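PDB 3TQV: nicotinate-nucleotide pyrophosphorylase from Francisella tularensis subsp. tularensis, which probably converts quinolinate and 5-phospho-alpha-D-ribose 1-diphosphate into nicotinate ribonucleotide, carbon dioxide and diphosphate, a step on the way to NAD(+). Local coordinates for residues Lys13-Asn16 / Asp17-Thr20. Residues are numbered along the deposited sequence; the frame is centred on the assembly and turned at random.
Sequences KVPN and DIVT
The carbonyl oxygen of Pro-15 accepts backbone N-H groups from the first turn of helix 16-31. The bond from Val-19 N to Pro-15 O spans 3.1 Å, with its donor in the carbonyl plane, and gives the first i to i+4 link of the helix; Ile-18 N reaches the same oxygen only weakly. One residue on, Thr-20 N binds Asn-16 O at 2.7 Å in a nearly straight bond, 168° at the hydrogen. Threonine suits this place because its hydroxyl, set beside its own backbone N, turns back to the carbonyl four residues earlier, with OG1 3.1 Å from Asn-16 O.

Pro-15 thus occupies the N-cap position. Its ring holds phi near -61°, compatible with a boundary residue whose psi stays extended; lacking a side-chain acceptor, it starts the bonding through its carbonyl. Asp-17 follows within the first turn, where a carboxylate would be expected to be favoured by the N-H groups and the positive end of the helix dipole. Its chi1 of 56° sets the carboxylate between backbone N and carbonyl carbon, turning OD1 back to 3.4 Å from Pro-15 CB. The Ile-18 N-H is shared between Asp-17 OD1 and Pro-15 O, weakly in both cases. This turn lies between helix 61-71 of the N-terminal domain and helix 149-159 of the TIM-barrel-related C-terminal domain, away from the predicted substrate-binding residues.

Apolar packing is carried by Val-14, which precedes the cap and is buried. Its CG1 touches Val-19 CG2 at 3.8 Å and Ile-18 CG2 at 4.0 Å; the Val-14 and Ile-18 side chains cross at about a right angle. Beta-branching keeps these methyls close to the backbone, letting them meet across the short turn. Val-14 also rests on Tyr-154 and Pro-15 on Leu-150 of helix 149-159, whereas Val-19 leans on Phe-63 and, with Thr-20, on Glu-66 of helix 61-71.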
# COMPACT_ATOMS: atom_id res chain seq x y z
N LYS B 13 -12.52 9.51 -11.80
CA LYS B 13 -12.39 8.22 -12.46
C LYS B 13 -10.92 8.00 -12.78
O LYS B 13 -10.22 8.94 -13.11
CB LYS B 13 -13.22 8.16 -13.75
CG LYS B 13 -13.12 6.81 -14.46
CD LYS B 13 -13.21 6.95 -15.97
CE LYS B 13 -13.09 5.59 -16.66
NZ LYS B 13 -14.09 4.62 -16.15
N VAL B 14 -10.46 6.76 -12.67
CA VAL B 14 -9.09 6.41 -13.04
C VAL B 14 -9.05 6.07 -14.52
O VAL B 14 -9.89 5.31 -15.00
CB VAL B 14 -8.58 5.21 -12.23
CG1 VAL B 14 -7.13 4.85 -12.63
CG2 VAL B 14 -8.70 5.49 -10.74
N PRO B 15 -8.07 6.62 -15.24
CA PRO B 15 -8.09 6.38 -16.69
C PRO B 15 -7.98 4.89 -16.99
O PRO B 15 -7.25 4.17 -16.30
CB PRO B 15 -6.86 7.15 -17.20
CG PRO B 15 -6.58 8.17 -16.12
CD PRO B 15 -6.94 7.48 -14.84
N ASN B 16 -8.69 4.45 -18.02
CA ASN B 16 -8.74 3.05 -18.37
C ASN B 16 -7.38 2.42 -18.59
O ASN B 16 -7.12 1.33 -18.09
CB ASN B 16 -9.62 2.84 -19.61
CG ASN B 16 -11.04 3.30 -19.40
OD1 ASN B 16 -11.55 3.32 -18.27
ND2 ASN B 16 -11.70 3.69 -20.48
N ASP B 17 -6.51 3.10 -19.34
CA ASP B 17 -5.19 2.56 -19.64
C ASP B 17 -4.39 2.26 -18.37
O ASP B 17 -3.62 1.31 -18.33
CB ASP B 17 -4.41 3.43 -20.64
CG ASP B 17 -4.26 4.89 -20.19
OD1 ASP B 17 -4.70 5.23 -19.07
OD2 ASP B 17 -3.69 5.70 -20.96
N ILE B 18 -4.59 3.08 -17.33
CA ILE B 18 -3.96 2.85 -16.03
C ILE B 18 -4.62 1.69 -15.26
O ILE B 18 -3.95 0.93 -14.57
CB ILE B 18 -3.99 4.13 -15.17
CG1 ILE B 18 -3.17 5.24 -15.80
CG2 ILE B 18 -3.48 3.84 -13.76
CD1 ILE B 18 -1.67 5.03 -15.68
N VAL B 19 -5.93 1.56 -15.35
CA VAL B 19 -6.60 0.43 -14.73
C VAL B 19 -6.14 -0.85 -15.40
O VAL B 19 -5.81 -1.84 -14.74
CB VAL B 19 -8.14 0.56 -14.81
CG1 VAL B 19 -8.80 -0.78 -14.57
CG2 VAL B 19 -8.63 1.60 -13.81
N THR B 20 -6.09 -0.82 -16.73
CA THR B 20 -5.69 -1.98 -17.50
C THR B 20 -4.29 -2.46 -17.13
O THR B 20 -4.09 -3.62 -16.79
CB THR B 20 -5.77 -1.70 -19.02
OG1 THR B 20 -7.14 -1.50 -19.40
CG2 THR B 20 -5.19 -2.87 -19.83